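Local coordinates for CRISPR-associated protein, Cse1 family (Acidimicrobium ferrooxidans, PDB 4H3T), which probably serves as the large Cse1 subunit of a type I-E CRISPR Cascade complex, contributing to recognition of invading DNA, at residues T400-A405 with H469-L474; V406-H411 with E486-V491. The protein carries 1 engineered substitution. All coordinates share one frame; numbering follows the deposited sequence.

Contact 1: T400-A405 with H469-L474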
ATOM      1  N   THR A 400     -17.648 -12.128   8.082  1.00 45.99           N
ATOM      2  CA  THR A 400     -18.906 -11.464   8.431  1.00 46.38           C
ATOM      3  C   THR A 400     -18.830 -10.821   9.836  1.00 47.95           C
ATOM      4  O   THR A 400     -19.238  -9.654   9.996  1.00 45.86           O
ATOM      5  CB  THR A 400     -20.083 -12.444   8.318  1.00 50.27           C
ATOM      6  OG1 THR A 400     -20.124 -12.887   6.960  1.00 52.96           O
ATOM      7  CG2 THR A 400     -21.455 -11.804   8.691  1.00 49.38           C
ATOM      8  N   VAL A 401     -18.315 -11.547  10.839  1.00 46.67           N
ATOM      9  CA  VAL A 401     -18.190 -10.948  12.184  1.00 48.66           C
ATOM     10  C   VAL A 401     -17.161  -9.797  12.135  1.00 48.44           C
ATOM     11  O   VAL A 401     -17.360  -8.749  12.787  1.00 46.64           O
ATOM     12  CB  VAL A 401     -17.880 -11.982  13.315  1.00 56.13           C
ATOM     13  CG1 VAL A 401     -16.478 -12.565  13.219  1.00 57.85           C
ATOM     14  CG2 VAL A 401     -18.098 -11.366  14.686  1.00 56.59           C
ATOM     15  N   ALA A 402     -16.047  -9.976  11.389  1.00 44.38           N
ATOM     16  CA  ALA A 402     -15.050  -8.879  11.283  1.00 41.85           C
ATOM     17  C   ALA A 402     -15.663  -7.600  10.667  1.00 44.77           C
ATOM     18  O   ALA A 402     -15.456  -6.515  11.190  1.00 41.92           O
ATOM     19  CB  ALA A 402     -13.873  -9.301  10.471  1.00 41.81           C
ATOM     20  N   ILE A 403     -16.376  -7.734   9.545  1.00 44.74           N
ATOM     21  CA  ILE A 403     -17.042  -6.593   8.884  1.00 45.39           C
ATOM     22  C   ILE A 403     -18.149  -6.016   9.789  1.00 46.92           C
ATOM     23  O   ILE A 403     -18.247  -4.799   9.943  1.00 43.94           O
ATOM     24  CB  ILE A 403     -17.606  -7.031   7.502  1.00 49.87           C
ATOM     25  CG1 ILE A 403     -16.434  -7.377   6.523  1.00 51.45           C
ATOM     26  CG2 ILE A 403     -18.504  -5.958   6.904  1.00 50.09           C
ATOM     27  CD1 ILE A 403     -15.567  -6.191   6.068  1.00 59.08           C
ATOM     28  N   ASP A 404     -18.961  -6.876  10.390  1.00 43.65           N
ATOM     29  CA  ASP A 404     -20.044  -6.428  11.263  1.00 43.11           C
ATOM     30  C   ASP A 404     -19.527  -5.662  12.474  1.00 44.79           C
ATOM     31  O   ASP A 404     -20.228  -4.797  12.997  1.00 40.71           O
ATOM     32  CB  ASP A 404     -20.911  -7.574  11.733  1.00 44.59           C
ATOM     33  CG  ASP A 404     -21.766  -8.193  10.665  1.00 52.74           C
ATOM     34  OD1 ASP A 404     -21.817  -7.638   9.557  1.00 52.53           O
ATOM     35  OD2 ASP A 404     -22.354  -9.262  10.930  1.00 52.34           O
ATOM     36  N   ALA A 405     -18.366  -6.035  12.960  1.00 42.05           N
ATOM     37  CA  ALA A 405     -17.726  -5.373  14.113  1.00 41.04           C
ATOM     38  C   ALA A 405     -17.309  -3.956  13.749  1.00 42.99           C
ATOM     39  O   ALA A 405     -17.408  -3.046  14.582  1.00 40.53           O
ATOM     40  CB  ALA A 405     -16.520  -6.174  14.591  1.00 41.21           C
ATOM     41  N   HIS A 469      -6.748  -6.602  18.066  1.00 43.11           N
ATOM     42  CA  HIS A 469      -6.741  -7.757  18.988  1.00 44.53           C
ATOM     43  C   HIS A 469      -7.940  -8.652  18.703  1.00 46.69           C
ATOM     44  O   HIS A 469      -7.810  -9.859  18.689  1.00 41.79           O
ATOM     45  CB  HIS A 469      -6.770  -7.308  20.468  1.00 48.72           C
ATOM     46  CG  HIS A 469      -6.614  -8.430  21.456  1.00 57.80           C
ATOM     47  ND1 HIS A 469      -7.609  -8.718  22.416  1.00 63.01           N
ATOM     48  CD2 HIS A 469      -5.554  -9.259  21.676  1.00 63.23           C
ATOM     49  CE1 HIS A 469      -7.148  -9.741  23.129  1.00 63.77           C
ATOM     50  NE2 HIS A 469      -5.915 -10.103  22.735  1.00 64.24           N
ATOM     51  N   PHE A 470      -9.113  -8.064  18.520  1.00 43.71           N
ATOM     52  CA  PHE A 470     -10.322  -8.813  18.195  1.00 44.26           C
ATOM     53  C   PHE A 470     -10.153  -9.557  16.850  1.00 45.35           C
ATOM     54  O   PHE A 470     -10.424 -10.750  16.761  1.00 42.29           O
ATOM     55  CB  PHE A 470     -11.548  -7.827  18.146  1.00 46.34           C
ATOM     56  CG  PHE A 470     -12.690  -8.217  17.239  1.00 46.54           C
ATOM     57  CD1 PHE A 470     -13.701  -9.055  17.686  1.00 48.45           C
ATOM     58  CD2 PHE A 470     -12.726  -7.781  15.915  1.00 45.16           C
ATOM     59  CE1 PHE A 470     -14.702  -9.493  16.806  1.00 48.98           C
ATOM     60  CE2 PHE A 470     -13.700  -8.220  15.046  1.00 46.82           C
ATOM     61  CZ  PHE A 470     -14.702  -9.057  15.490  1.00 46.72           C
ATOM     62  N   LEU A 471      -9.658  -8.850  15.816  1.00 41.66           N
ATOM     63  CA  LEU A 471      -9.489  -9.433  14.501  1.00 40.12           C
ATOM     64  C   LEU A 471      -8.475 -10.602  14.529  1.00 45.32           C
ATOM     65  O   LEU A 471      -8.768 -11.696  14.014  1.00 44.65           O
ATOM     66  CB  LEU A 471      -9.037  -8.343  13.498  1.00 38.83           C
ATOM     67  CG  LEU A 471      -8.724  -8.830  12.062  1.00 41.28           C
ATOM     68  CD1 LEU A 471      -9.975  -9.355  11.408  1.00 42.54           C
ATOM     69  CD2 LEU A 471      -8.221  -7.750  11.169  1.00 42.29           C
ATOM     70  N   THR A 472      -7.323 -10.402  15.203  1.00 41.41           N
ATOM     71  CA  THR A 472      -6.306 -11.475  15.361  1.00 43.68           C
ATOM     72  C   THR A 472      -6.911 -12.695  16.056  1.00 46.37           C
ATOM     73  O   THR A 472      -6.622 -13.831  15.652  1.00 45.49           O
ATOM     74  CB  THR A 472      -5.040 -10.943  16.114  1.00 46.15           C
ATOM     75  OG1 THR A 472      -4.406 -10.000  15.229  1.00 54.00           O
ATOM     76  CG2 THR A 472      -4.061 -12.027  16.445  1.00 51.52           C
ATOM     77  N   GLY A 473      -7.755 -12.465  17.057  1.00 42.80           N
ATOM     78  CA  GLY A 473      -8.380 -13.569  17.835  1.00 43.94           C
ATOM     79  C   GLY A 473      -9.331 -14.450  17.038  1.00 51.03           C
ATOM     80  O   GLY A 473      -9.537 -15.609  17.396  1.00 53.70           O
ATOM     81  N   LEU A 474      -9.795 -13.983  15.862  1.00 46.22           N
ATOM     82  CA  LEU A 474     -10.727 -14.768  15.041  1.00 46.78           C
ATOM     83  C   LEU A 474     -10.031 -15.965  14.380  1.00 50.02           C
ATOM     84  O   LEU A 474     -10.700 -16.910  14.019  1.00 53.07           O
ATOM     85  CB  LEU A 474     -11.417 -13.934  13.973  1.00 44.87           C
ATOM     86  CG  LEU A 474     -12.224 -12.770  14.439  1.00 47.94           C
ATOM     87  CD1 LEU A 474     -12.893 -12.073  13.250  1.00 48.73           C
ATOM     88  CD2 LEU A 474     -13.277 -13.166  15.465  1.00 49.58           C
TER

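Contact 2: V406-H411 with E486-V491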
ATOM      1  N   VAL A 406     -16.855  -3.764  12.512  1.00 42.44           N
ATOM      2  CA  VAL A 406     -16.510  -2.439  11.990  1.00 41.14           C
ATOM      3  C   VAL A 406     -17.811  -1.590  11.905  1.00 40.87           C
ATOM      4  O   VAL A 406     -17.831  -0.453  12.318  1.00 37.89           O
ATOM      5  CB  VAL A 406     -15.787  -2.513  10.605  1.00 42.61           C
ATOM      6  CG1 VAL A 406     -15.565  -1.113  10.043  1.00 42.39           C
ATOM      7  CG2 VAL A 406     -14.460  -3.220  10.744  1.00 42.33           C
ATOM      8  N   THR A 407     -18.884  -2.179  11.377  1.00 38.91           N
ATOM      9  CA  THR A 407     -20.201  -1.503  11.269  1.00 38.82           C
ATOM     10  C   THR A 407     -20.729  -1.070  12.651  1.00 44.97           C
ATOM     11  O   THR A 407     -21.268   0.031  12.782  1.00 42.90           O
ATOM     12  CB  THR A 407     -21.233  -2.408  10.609  1.00 45.98           C
ATOM     13  OG1 THR A 407     -20.720  -2.798   9.330  1.00 45.94           O
ATOM     14  CG2 THR A 407     -22.600  -1.714  10.453  1.00 44.34           C
ATOM     15  N   PHE A 408     -20.584  -1.923  13.660  1.00 43.45           N
ATOM     16  CA  PHE A 408     -20.995  -1.586  15.008  1.00 41.78           C
ATOM     17  C   PHE A 408     -20.169  -0.414  15.549  1.00 44.11           C
ATOM     18  O   PHE A 408     -20.738   0.518  16.139  1.00 42.15           O
ATOM     19  CB  PHE A 408     -20.936  -2.803  15.957  1.00 43.51           C
ATOM     20  CG  PHE A 408     -21.518  -2.479  17.309  1.00 43.50           C
ATOM     21  CD1 PHE A 408     -22.805  -1.995  17.425  1.00 46.73           C
ATOM     22  CD2 PHE A 408     -20.741  -2.543  18.454  1.00 44.93           C
ATOM     23  CE1 PHE A 408     -23.307  -1.601  18.659  1.00 47.18           C
ATOM     24  CE2 PHE A 408     -21.296  -2.293  19.703  1.00 45.99           C
ATOM     25  CZ  PHE A 408     -22.558  -1.772  19.793  1.00 47.09           C
ATOM     26  N   ALA A 409     -18.859  -0.428  15.353  1.00 41.67           N
ATOM     27  CA  ALA A 409     -18.016   0.713  15.755  1.00 40.85           C
ATOM     28  C   ALA A 409     -18.522   2.034  15.087  1.00 40.88           C
ATOM     29  O   ALA A 409     -18.545   3.082  15.730  1.00 37.48           O
ATOM     30  CB  ALA A 409     -16.566   0.467  15.396  1.00 42.12           C
ATOM     31  N   ALA A 410     -18.805   1.983  13.781  1.00 37.06           N
ATOM     32  CA  ALA A 410     -19.310   3.132  13.017  1.00 38.46           C
ATOM     33  C   ALA A 410     -20.691   3.614  13.575  1.00 43.04           C
ATOM     34  O   ALA A 410     -20.877   4.816  13.739  1.00 39.83           O
ATOM     35  CB  ALA A 410     -19.401   2.808  11.535  1.00 39.62           C
ATOM     36  N   HIS A 411     -21.560   2.705  13.998  1.00 40.77           N
ATOM     37  CA  HIS A 411     -22.826   3.093  14.582  1.00 42.93           C
ATOM     38  C   HIS A 411     -22.604   3.690  15.957  1.00 41.95           C
ATOM     39  O   HIS A 411     -23.292   4.633  16.279  1.00 39.35           O
ATOM     40  CB  HIS A 411     -23.834   1.923  14.695  1.00 45.75           C
ATOM     41  CG  HIS A 411     -24.401   1.486  13.380  1.00 51.00           C
ATOM     42  ND1 HIS A 411     -24.706   0.178  13.139  1.00 54.33           N
ATOM     43  CD2 HIS A 411     -24.718   2.205  12.290  1.00 55.81           C
ATOM     44  CE1 HIS A 411     -25.140   0.126  11.894  1.00 55.11           C
ATOM     45  NE2 HIS A 411     -25.168   1.315  11.347  1.00 56.02           N
ATOM     46  N   GLU A 486     -18.343 -10.140  22.837  1.00 50.75           N
ATOM     47  CA  GLU A 486     -17.230  -9.405  23.477  1.00 50.17           C
ATOM     48  C   GLU A 486     -16.988  -8.046  22.872  1.00 52.78           C
ATOM     49  O   GLU A 486     -16.793  -7.070  23.598  1.00 52.08           O
ATOM     50  CB  GLU A 486     -15.915 -10.175  23.347  1.00 51.18           C
ATOM     51  CG  GLU A 486     -15.961 -11.437  24.215  1.00 58.53           C
ATOM     52  CD  GLU A 486     -14.875 -12.428  23.839  1.00 67.90           C
ATOM     53  OE1 GLU A 486     -14.076 -12.168  22.907  1.00 63.10           O
ATOM     54  OE2 GLU A 486     -14.842 -13.490  24.482  1.00 67.35           O
ATOM     55  N   TRP A 487     -16.969  -7.984  21.538  1.00 46.73           N
ATOM     56  CA  TRP A 487     -16.732  -6.724  20.865  1.00 45.91           C
ATOM     57  C   TRP A 487     -17.895  -5.719  21.194  1.00 47.42           C
ATOM     58  O   TRP A 487     -17.643  -4.540  21.446  1.00 44.24           O
ATOM     59  CB  TRP A 487     -16.619  -6.939  19.367  1.00 44.56           C
ATOM     60  CG  TRP A 487     -16.353  -5.666  18.614  1.00 43.48           C
ATOM     61  CD1 TRP A 487     -17.170  -5.049  17.698  1.00 45.25           C
ATOM     62  CD2 TRP A 487     -15.177  -4.864  18.706  1.00 42.07           C
ATOM     63  NE1 TRP A 487     -16.578  -3.901  17.235  1.00 42.57           N
ATOM     64  CE2 TRP A 487     -15.331  -3.786  17.803  1.00 42.72           C
ATOM     65  CE3 TRP A 487     -13.990  -4.956  19.460  1.00 43.71           C
ATOM     66  CZ2 TRP A 487     -14.360  -2.786  17.661  1.00 41.38           C
ATOM     67  CZ3 TRP A 487     -13.036  -3.954  19.324  1.00 43.35           C
ATOM     68  CH2 TRP A 487     -13.213  -2.902  18.428  1.00 42.78           C
ATOM     69  N   ALA A 488     -19.133  -6.215  21.227  1.00 45.91           N
ATOM     70  CA  ALA A 488     -20.297  -5.374  21.530  1.00 46.74           C
ATOM     71  C   ALA A 488     -20.132  -4.684  22.894  1.00 53.46           C
ATOM     72  O   ALA A 488     -20.355  -3.481  23.014  1.00 54.57           O
ATOM     73  CB  ALA A 488     -21.586  -6.196  21.520  1.00 48.87           C
ATOM     74  N   ALA A 489     -19.810  -5.457  23.921  1.00 52.51           N
ATOM     75  CA  ALA A 489     -19.595  -4.907  25.265  1.00 53.07           C
ATOM     76  C   ALA A 489     -18.371  -3.961  25.316  1.00 54.67           C
ATOM     77  O   ALA A 489     -18.417  -2.968  26.030  1.00 55.04           O
ATOM     78  CB  ALA A 489     -19.427  -6.043  26.293  1.00 55.03           C
ATOM     79  N   LEU A 490     -17.261  -4.281  24.633  1.00 50.79           N
ATOM     80  CA  LEU A 490     -16.092  -3.384  24.631  1.00 48.85           C
ATOM     81  C   LEU A 490     -16.450  -2.021  23.990  1.00 50.25           C
ATOM     82  O   LEU A 490     -16.222  -0.964  24.580  1.00 47.44           O
ATOM     83  CB  LEU A 490     -14.929  -4.071  23.899  1.00 48.05           C
ATOM     84  CG  LEU A 490     -13.600  -3.342  23.941  1.00 50.73           C
ATOM     85  CD1 LEU A 490     -12.438  -4.351  23.929  1.00 54.04           C
ATOM     86  CD2 LEU A 490     -13.518  -2.217  22.844  1.00 48.68           C
ATOM     87  N   VAL A 491     -17.097  -2.042  22.838  1.00 46.87           N
ATOM     88  CA  VAL A 491     -17.429  -0.785  22.155  1.00 43.10           C
ATOM     89  C   VAL A 491     -18.397   0.059  22.994  1.00 48.11           C
ATOM     90  O   VAL A 491     -18.202   1.267  23.085  1.00 43.70           O
ATOM     91  CB  VAL A 491     -17.975  -1.059  20.740  1.00 44.91           C
ATOM     92  CG1 VAL A 491     -18.549   0.206  20.102  1.00 43.77           C
ATOM     93  CG2 VAL A 491     -16.904  -1.662  19.846  1.00 44.87           C
TER

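Contact 1: T400-A405 with H469-L474
F470 leaves its helix with CG roughly anti to the backbone N (chi1 152°), a torsion that sends the phenyl ring across toward the opposing helix, while V401 holds CG1 in the crowded position between its backbone N and carbonyl carbon (chi1 70°). That choice aims CG1 of V401 at L474, whose own CG lies beside its backbone N and anti to the carbonyl carbon. The two side chains meet tip to tip, with V401 CG1 3.6 Å from L474 CD1. The second branch of V401 serves another neighbour: the V401 and F470 side chains cross obliquely, V401 CG2 lying 4.2 Å from F470 CZ. One residue on, A402 offers its methyl CB to two leucine branches, and L471 CD1 and L474 CD1 each lie 4.0 Å from it.

The ring of F470 is inserted against backbone as well as side chains. V401 O and the CA of A402 lie near its plane at the edge, the carbonyl oxygen 3.8 Å from CZ, and A405 CB comes in obliquely to 3.5 Å from CE2. The segment axes run 10.5 Å apart and nearly antiparallel, at 169°, an arrangement consistent with adjacent members of the four-helix bundle that forms the C-terminal domain of Cse1 proteins. All six touching residues are buried and no hydrogen bond crosses between 400-405 and 469-474, so the join is apolar. Polar ties flank it: Y467, earlier on helix 445-473, gives its hydroxyl to a hydrogen bond with A402 O, and D404 OD2 forms a salt bridge with R484 of helix 481-504. P483, at the start of that third helix, touches both F470 and L474.

Contact 2: V406-H411 with E486-V491
Segments 406-411 of helix 397-415 and 486-491 of helix 481-504 run in the same direction, their axes 10.4 Å apart and crossing at -20°. Their CA atoms come nearest at A409 and V491, 6.6 Å apart. F408 carries the contact: its CG stands anti to the backbone N (chi1 -173°), which extends the ring toward the other helix. There the CE2 corner does most of the touching, 3.6 Å from A488 O and 3.7 Å from V491 CB. The carbonyl oxygen of A488 lies near the plane of the phenyl ring, at its edge, whereas V491 comes in obliquely and slides past F408 in the opposite direction. V491 CG1 also reaches back to the CA of A409, at 4.4 Å.

W487 adds a looser touch, with CD1 4.4 Å from F408 CD2. Its indole is held from several sides: V491 CG2 from the next turn lies 3.3 Å above one face, offset toward the rim, the ring of Y467 meets it edge-to-face, and NE1 is hydrogen-bonded to A405 O. Replacing F408 with an alanine would remove the ring and would probably loosen the packing against A488 and V491, as well as that against F532, whose ring meets it with planes at about 10°. F408 also touches A528 and R529 of helix 511-532. This slightly inclined parallel pair, joined through one phenyl ring packed against a valine and an alanine, links two non-consecutive helices of what is consistent with the Cse1 four-helix bundle.

How the contacts relate
Helix 397-415 supplies the first half of both contacts, 400-405 followed directly by 406-411. Sixty-three residues, 406-411 among them and most of them helical, separate 400-405 from 469-474, which closes contact 1 on helix 445-473. A short turn leads into helix 481-504, where 486-491 closes contact 2 across 74 residues. Because the segments alternate along the chain, the two closures cross instead of nesting. Their centres are 10 Å apart, joined by the A405 O to W487 NE1 hydrogen bond and by F470 CD1 packing 4.0 Å from W487 CB. Contact 1 ties helix 397-415 to an antiparallel partner and contact 2 to a parallel one, bringing three helices together on one side of the chain's centre.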